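Local coordinates for Serine/threonine-protein kinase Tel1 (Chaetomium thermophilum, PDB 6SKY) that probably phosphorylates serine and threonine residues followed by glutamine, using ATP, to start checkpoint signalling at sites of DNA damage, at residues L2383-S2388 and N2393-F2398; P2423-A2428 and V2564-D2569. All blocks are in the same frame, centred on the assembly; numbering follows the deposited sequence.

Contact 1: L2383-S2388 and N2393-F2398; sequences LSLAAS and NDALRF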
ATOM      1  N   LEU A2383      -9.219  25.438  26.419  1.00 26.77           N
ATOM      2  CA  LEU A2383      -8.323  24.892  27.430  1.00 26.77           C
ATOM      3  C   LEU A2383      -7.047  24.350  26.810  1.00 26.77           C
ATOM      4  O   LEU A2383      -5.974  24.454  27.406  1.00 26.77           O
ATOM      5  CB  LEU A2383      -9.020  23.800  28.227  1.00 26.77           C
ATOM      6  CG  LEU A2383     -10.104  24.237  29.196  1.00 26.77           C
ATOM      7  CD1 LEU A2383     -10.715  23.031  29.843  1.00 26.77           C
ATOM      8  CD2 LEU A2383      -9.536  25.147  30.236  1.00 26.77           C
ATOM      9  N   SER A2384      -7.136  23.765  25.621  1.00 27.37           N
ATOM     10  CA  SER A2384      -5.951  23.233  24.971  1.00 27.37           C
ATOM     11  C   SER A2384      -5.023  24.332  24.492  1.00 27.37           C
ATOM     12  O   SER A2384      -3.806  24.137  24.468  1.00 27.37           O
ATOM     13  CB  SER A2384      -6.352  22.359  23.799  1.00 27.37           C
ATOM     14  OG  SER A2384      -5.397  22.454  22.770  1.00 27.37           O
ATOM     15  N   LEU A2385      -5.566  25.477  24.078  1.00 29.47           N
ATOM     16  CA  LEU A2385      -4.701  26.585  23.686  1.00 29.47           C
ATOM     17  C   LEU A2385      -3.966  27.171  24.878  1.00 29.47           C
ATOM     18  O   LEU A2385      -2.831  27.631  24.737  1.00 29.47           O
ATOM     19  CB  LEU A2385      -5.511  27.676  23.002  1.00 29.47           C
ATOM     20  CG  LEU A2385      -5.929  27.411  21.569  1.00 29.47           C
ATOM     21  CD1 LEU A2385      -6.890  28.471  21.117  1.00 29.47           C
ATOM     22  CD2 LEU A2385      -4.710  27.392  20.702  1.00 29.47           C
ATOM     23  N   ALA A2386      -4.588  27.163  26.049  1.00 31.80           N
ATOM     24  CA  ALA A2386      -4.009  27.763  27.238  1.00 31.80           C
ATOM     25  C   ALA A2386      -3.012  26.867  27.948  1.00 31.80           C
ATOM     26  O   ALA A2386      -2.376  27.321  28.900  1.00 31.80           O
ATOM     27  CB  ALA A2386      -5.116  28.136  28.216  1.00 31.80           C
ATOM     28  N   ALA A2387      -2.857  25.617  27.522  1.00 38.69           N
ATOM     29  CA  ALA A2387      -2.059  24.637  28.243  1.00 38.69           C
ATOM     30  C   ALA A2387      -0.674  24.441  27.647  1.00 38.69           C
ATOM     31  O   ALA A2387       0.317  24.506  28.371  1.00 38.69           O
ATOM     32  CB  ALA A2387      -2.798  23.299  28.295  1.00 38.69           C
ATOM     33  N   SER A2388      -0.572  24.205  26.347  1.00 41.84           N
ATOM     34  CA  SER A2388       0.718  23.944  25.730  1.00 41.84           C
ATOM     35  C   SER A2388       0.772  24.609  24.363  1.00 41.84           C
ATOM     36  O   SER A2388      -0.203  25.195  23.894  1.00 41.84           O
ATOM     37  CB  SER A2388       0.979  22.441  25.610  1.00 41.84           C
ATOM     38  OG  SER A2388       0.149  21.858  24.623  1.00 41.84           O
ATOM     39  N   ASN A2393      -2.746  25.537  15.794  1.00 40.05           N
ATOM     40  CA  ASN A2393      -3.764  25.771  14.785  1.00 40.05           C
ATOM     41  C   ASN A2393      -5.159  25.502  15.314  1.00 40.05           C
ATOM     42  O   ASN A2393      -6.121  25.585  14.549  1.00 40.05           O
ATOM     43  CB  ASN A2393      -3.495  24.914  13.556  1.00 40.05           C
ATOM     44  CG  ASN A2393      -2.069  25.018  13.094  1.00 40.05           C
ATOM     45  OD1 ASN A2393      -1.647  26.049  12.575  1.00 40.05           O
ATOM     46  ND2 ASN A2393      -1.308  23.951  13.284  1.00 40.05           N
ATOM     47  N   ASP A2394      -5.281  25.157  16.592  1.00 34.76           N
ATOM     48  CA  ASP A2394      -6.564  25.147  17.266  1.00 34.76           C
ATOM     49  C   ASP A2394      -7.123  26.542  17.446  1.00 34.76           C
ATOM     50  O   ASP A2394      -8.308  26.679  17.746  1.00 34.76           O
ATOM     51  CB  ASP A2394      -6.436  24.469  18.624  1.00 34.76           C
ATOM     52  CG  ASP A2394      -6.224  22.982  18.510  1.00 34.76           C
ATOM     53  OD1 ASP A2394      -6.598  22.251  19.449  1.00 34.76           O
ATOM     54  OD2 ASP A2394      -5.701  22.537  17.471  1.00 34.76           O
ATOM     55  N   ALA A2395      -6.305  27.576  17.276  1.00 32.32           N
ATOM     56  CA  ALA A2395      -6.816  28.936  17.334  1.00 32.32           C
ATOM     57  C   ALA A2395      -7.630  29.259  16.096  1.00 32.32           C
ATOM     58  O   ALA A2395      -8.692  29.873  16.187  1.00 32.32           O
ATOM     59  CB  ALA A2395      -5.664  29.918  17.491  1.00 32.32           C
ATOM     60  N   LEU A2396      -7.169  28.812  14.936  1.00 30.95           N
ATOM     61  CA  LEU A2396      -7.907  29.020  13.700  1.00 30.95           C
ATOM     62  C   LEU A2396      -9.216  28.243  13.701  1.00 30.95           C
ATOM     63  O   LEU A2396     -10.258  28.756  13.276  1.00 30.95           O
ATOM     64  CB  LEU A2396      -7.029  28.607  12.526  1.00 30.95           C
ATOM     65  CG  LEU A2396      -7.210  29.308  11.198  1.00 30.95           C
ATOM     66  CD1 LEU A2396      -7.227  30.783  11.422  1.00 30.95           C
ATOM     67  CD2 LEU A2396      -6.068  28.939  10.315  1.00 30.95           C
ATOM     68  N   ARG A2397      -9.185  27.011  14.200  1.00 32.89           N
ATOM     69  CA  ARG A2397     -10.393  26.200  14.257  1.00 32.89           C
ATOM     70  C   ARG A2397     -11.362  26.725  15.303  1.00 32.89           C
ATOM     71  O   ARG A2397     -12.571  26.792  15.054  1.00 32.89           O
ATOM     72  CB  ARG A2397     -10.029  24.746  14.528  1.00 32.89           C
ATOM     73  CG  ARG A2397     -11.218  23.825  14.604  1.00 32.89           C
ATOM     74  CD  ARG A2397     -12.155  24.018  13.440  1.00 32.89           C
ATOM     75  NE  ARG A2397     -13.461  23.434  13.709  1.00 32.89           N
ATOM     76  CZ  ARG A2397     -14.559  23.702  13.014  1.00 32.89           C
ATOM     77  NH1 ARG A2397     -15.704  23.125  13.333  1.00 32.89           N
ATOM     78  NH2 ARG A2397     -14.514  24.553  12.005  1.00 32.89           N
ATOM     79  N   PHE A2398     -10.859  27.116  16.470  1.00 29.84           N
ATOM     80  CA  PHE A2398     -11.725  27.758  17.446  1.00 29.84           C
ATOM     81  C   PHE A2398     -12.352  29.014  16.878  1.00 29.84           C
ATOM     82  O   PHE A2398     -13.524  29.292  17.132  1.00 29.84           O
ATOM     83  CB  PHE A2398     -10.961  28.105  18.717  1.00 29.84           C
ATOM     84  CG  PHE A2398     -11.642  29.152  19.537  1.00 29.84           C
ATOM     85  CD1 PHE A2398     -12.719  28.830  20.327  1.00 29.84           C
ATOM     86  CD2 PHE A2398     -11.233  30.464  19.487  1.00 29.84           C
ATOM     87  CE1 PHE A2398     -13.356  29.787  21.057  1.00 29.84           C
ATOM     88  CE2 PHE A2398     -11.874  31.418  20.216  1.00 29.84           C
ATOM     89  CZ  PHE A2398     -12.934  31.079  21.002  1.00 29.84           C
TER
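Asp2394 begins the second helix and meets two residues of the first. Its CB lies 4.0 Å from CD2 of Leu2385, and the two side chains run at a slant to one another. Its carboxylate passes on toward Ser2384, where OD1 comes to 3.5 Å from OG. That is a polar contact and not a hydrogen bond. The firmer partner of OD1 is His2293, which bonds through ND1 and reaches in from helix 2286-2303. The buried carboxylate thus has a polar mate, and the side chain of His2293 also touches Ser2384. At the backbone, the carbonyl O of Asp2394 accepts from N of Phe2398 at 2.9 Å.

The pair is a helical hairpin of the FAT domain, an alpha-solenoid built from such antiparallel helices. After helix 2348-2387 a short connection turns the chain back into helix 2394-2404. The axes of the two short segments come within 10.4 Å of each other at 155°.

Ala2395 offers a small surface to the fork of Leu2385. CD1 of the leucine sits 4.1 Å from CB of Ala2395, while CD2 lies 3.8 Å from its backbone N. In Leu2385, CG is anti to the carbonyl carbon (chi1 -76°), which carries the branch point toward the second helix; both methyls then reach its first turn. An alanine in place of Leu2385 would probably open a gap between the helices and leave Ala2395 and CB of Asp2394 without their apolar partner. Leu2385 also packs on Val2422 in a nearby loop.

One turn further on, Phe2398 points toward the first helix. Its side chain packs on Ile2378 and Leu2382, earlier in helix 2348-2387, and on Val2415 of helix 2409-2418.

Contact 2: P2423-A2428 and V2564-D2569; sequences PTRKFA and VSANLD
Arg2425 and Val2564 form the tight part of this contact, with CB of the arginine 3.7 Å from CG1 of the valine. It joins two loops far apart in sequence. One lies between helices 2409-2418 and 2431-2434 and falls in the FAT region. The other leads into strand 2576-2585 of the antiparallel sheet and carries a type I beta turn from Ser2565 to Leu2568. The turn is closed by N of Leu2568 bonding to O of Ser2565 at 3.1 Å.

Toward the buried Ala2428, Val2564 reaches in with a single methyl. Its CG1 is anti to the backbone N (chi1 -168°) and also meets CB of Ala2428, at 4.3 Å. These contacts are purely apolar. His2460 packs against both Val2564 and Arg2425 and borders the same patch.

The solvent side is looser and rests on the length of the arginine. From CG to NE the chain is extended, so it runs out past the valine to the exposed Ala2566. There CD lies 3.9 Å from CA of Ala2566. The guanidinium gives no hydrogen bond to the turn. Its NH1 instead forms a salt bridge with Asp2389, in the loop after helix 2348-2387, which probably helps to fix the rotation of the group. One face of the guanidinium is met by the methyl of Ala2566, whose CB stands 3.9 Å above the plane, displaced toward the rim.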
ATOM      1  N   PRO A2423      -3.066  32.899  26.057  1.00 33.84           N
ATOM      2  CA  PRO A2423      -2.164  33.984  25.673  1.00 33.84           C
ATOM      3  C   PRO A2423      -2.620  34.616  24.369  1.00 33.84           C
ATOM      4  O   PRO A2423      -3.032  33.928  23.438  1.00 33.84           O
ATOM      5  CB  PRO A2423      -0.817  33.279  25.512  1.00 33.84           C
ATOM      6  CG  PRO A2423      -0.950  32.034  26.272  1.00 33.84           C
ATOM      7  CD  PRO A2423      -2.361  31.618  26.178  1.00 33.84           C
ATOM      8  N   THR A2424      -2.543  35.941  24.299  1.00 34.33           N
ATOM      9  CA  THR A2424      -3.002  36.607  23.091  1.00 34.33           C
ATOM     10  C   THR A2424      -2.061  36.416  21.917  1.00 34.33           C
ATOM     11  O   THR A2424      -2.402  36.827  20.809  1.00 34.33           O
ATOM     12  CB  THR A2424      -3.207  38.094  23.346  1.00 34.33           C
ATOM     13  OG1 THR A2424      -2.092  38.608  24.073  1.00 34.33           O
ATOM     14  CG2 THR A2424      -4.456  38.311  24.147  1.00 34.33           C
ATOM     15  N   ARG A2425      -0.897  35.812  22.119  1.00 36.24           N
ATOM     16  CA  ARG A2425      -0.017  35.545  20.994  1.00 36.24           C
ATOM     17  C   ARG A2425      -0.533  34.426  20.110  1.00 36.24           C
ATOM     18  O   ARG A2425       0.010  34.220  19.022  1.00 36.24           O
ATOM     19  CB  ARG A2425       1.381  35.200  21.487  1.00 36.24           C
ATOM     20  CG  ARG A2425       1.455  33.892  22.210  1.00 36.24           C
ATOM     21  CD  ARG A2425       2.869  33.542  22.567  1.00 36.24           C
ATOM     22  NE  ARG A2425       2.974  32.161  23.015  1.00 36.24           N
ATOM     23  CZ  ARG A2425       2.826  31.773  24.274  1.00 36.24           C
ATOM     24  NH1 ARG A2425       2.938  30.495  24.589  1.00 36.24           N
ATOM     25  NH2 ARG A2425       2.565  32.659  25.219  1.00 36.24           N
ATOM     26  N   LYS A2426      -1.555  33.696  20.551  1.00 34.98           N
ATOM     27  CA  LYS A2426      -2.158  32.667  19.722  1.00 34.98           C
ATOM     28  C   LYS A2426      -3.098  33.260  18.687  1.00 34.98           C
ATOM     29  O   LYS A2426      -3.296  32.666  17.624  1.00 34.98           O
ATOM     30  CB  LYS A2426      -2.918  31.676  20.590  1.00 34.98           C
ATOM     31  CG  LYS A2426      -2.187  31.236  21.821  1.00 34.98           C
ATOM     32  CD  LYS A2426      -1.242  30.115  21.530  1.00 34.98           C
ATOM     33  CE  LYS A2426      -0.788  29.485  22.819  1.00 34.98           C
ATOM     34  NZ  LYS A2426      -0.053  28.230  22.580  1.00 34.98           N
ATOM     35  N   PHE A2427      -3.678  34.417  18.975  1.00 32.28           N
ATOM     36  CA  PHE A2427      -4.583  35.099  18.068  1.00 32.28           C
ATOM     37  C   PHE A2427      -3.922  36.238  17.315  1.00 32.28           C
ATOM     38  O   PHE A2427      -4.592  36.910  16.536  1.00 32.28           O
ATOM     39  CB  PHE A2427      -5.782  35.649  18.834  1.00 32.28           C
ATOM     40  CG  PHE A2427      -6.462  34.648  19.694  1.00 32.28           C
ATOM     41  CD1 PHE A2427      -7.302  33.708  19.145  1.00 32.28           C
ATOM     42  CD2 PHE A2427      -6.281  34.656  21.055  1.00 32.28           C
ATOM     43  CE1 PHE A2427      -7.928  32.788  19.934  1.00 32.28           C
ATOM     44  CE2 PHE A2427      -6.911  33.736  21.845  1.00 32.28           C
ATOM     45  CZ  PHE A2427      -7.734  32.804  21.285  1.00 32.28           C
ATOM     46  N   ALA A2428      -2.632  36.473  17.527  1.00 33.22           N
ATOM     47  CA  ALA A2428      -2.015  37.691  17.025  1.00 33.22           C
ATOM     48  C   ALA A2428      -1.970  37.730  15.508  1.00 33.22           C
ATOM     49  O   ALA A2428      -2.036  38.812  14.920  1.00 33.22           O
ATOM     50  CB  ALA A2428      -0.610  37.838  17.596  1.00 33.22           C
ATOM     51  N   VAL A2564       6.406  37.059  16.686  1.00 47.41           N
ATOM     52  CA  VAL A2564       5.636  37.265  17.906  1.00 47.41           C
ATOM     53  C   VAL A2564       6.461  36.794  19.094  1.00 47.41           C
ATOM     54  O   VAL A2564       7.065  35.718  19.057  1.00 47.41           O
ATOM     55  CB  VAL A2564       4.290  36.533  17.825  1.00 47.41           C
ATOM     56  CG1 VAL A2564       3.386  36.970  18.941  1.00 47.41           C
ATOM     57  CG2 VAL A2564       3.632  36.799  16.497  1.00 47.41           C
ATOM     58  N   SER A2565       6.493  37.597  20.151  1.00 52.54           N
ATOM     59  CA  SER A2565       7.345  37.341  21.303  1.00 52.54           C
ATOM     60  C   SER A2565       6.521  36.764  22.444  1.00 52.54           C
ATOM     61  O   SER A2565       5.610  37.423  22.948  1.00 52.54           O
ATOM     62  CB  SER A2565       8.044  38.619  21.754  1.00 52.54           C
ATOM     63  OG  SER A2565       9.200  38.865  20.978  1.00 52.54           O
ATOM     64  N   ALA A2566       6.860  35.544  22.860  1.00 52.03           N
ATOM     65  CA  ALA A2566       6.200  34.953  24.017  1.00 52.03           C
ATOM     66  C   ALA A2566       6.489  35.736  25.285  1.00 52.03           C
ATOM     67  O   ALA A2566       5.644  35.797  26.183  1.00 52.03           O
ATOM     68  CB  ALA A2566       6.636  33.500  24.185  1.00 52.03           C
ATOM     69  N   ASN A2567       7.668  36.346  25.377  1.00 57.70           N
ATOM     70  CA  ASN A2567       8.039  37.151  26.534  1.00 57.70           C
ATOM     71  C   ASN A2567       7.425  38.544  26.517  1.00 57.70           C
ATOM     72  O   ASN A2567       7.604  39.283  27.489  1.00 57.70           O
ATOM     73  CB  ASN A2567       9.562  37.262  26.623  1.00 57.70           C
ATOM     74  CG  ASN A2567      10.230  37.236  25.258  1.00 57.70           C
ATOM     75  OD1 ASN A2567       9.992  36.338  24.454  1.00 57.70           O
ATOM     76  ND2 ASN A2567      11.069  38.228  24.992  1.00 57.70           N
ATOM     77  N   LEU A2568       6.721  38.917  25.446  1.00 54.93           N
ATOM     78  CA  LEU A2568       6.044  40.210  25.334  1.00 54.93           C
ATOM     79  C   LEU A2568       7.026  41.374  25.357  1.00 54.93           C
ATOM     80  O   LEU A2568       6.698  42.465  25.827  1.00 54.93           O
ATOM     81  CB  LEU A2568       4.991  40.388  26.429  1.00 54.93           C
ATOM     82  CG  LEU A2568       3.539  40.186  26.017  1.00 54.93           C
ATOM     83  CD1 LEU A2568       3.385  38.868  25.312  1.00 54.93           C
ATOM     84  CD2 LEU A2568       2.637  40.249  27.223  1.00 54.93           C
ATOM     85  N   ASP A2569       8.233  41.159  24.844  1.00 58.86           N
ATOM     86  CA  ASP A2569       9.291  42.162  24.870  1.00 58.86           C
ATOM     87  C   ASP A2569       9.640  42.535  23.440  1.00 58.86           C
ATOM     88  O   ASP A2569      10.231  41.732  22.712  1.00 58.86           O
ATOM     89  CB  ASP A2569      10.517  41.641  25.614  1.00 58.86           C
ATOM     90  CG  ASP A2569      11.629  42.667  25.697  1.00 58.86           C
ATOM     91  OD1 ASP A2569      11.456  43.675  26.413  1.00 58.86           O
ATOM     92  OD2 ASP A2569      12.677  42.466  25.047  1.00 58.86           O
TER

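Overall arrangement
Contact 1 is the core one: all its touching residues are buried, and it joins two helices that follow each other in the chain. Contact 2 lies nearer the surface and joins loops more than a hundred residues apart. Neither has a hydrogen bond between its own segments. Contact 1 pairs leucine packing with a buried carboxylate, whereas contact 2 relies on methyl groups and an arginine shaft. Their centres are about 14 Å apart, and they touch directly. Besides its salt bridge to Asp2392, Lys2426 makes a weak hydrogen bond from NZ to O of Ser2388, and Phe2427 packs on Phe2398. Loop 2423-2428 therefore borders both the hairpin and loop 2564-2569.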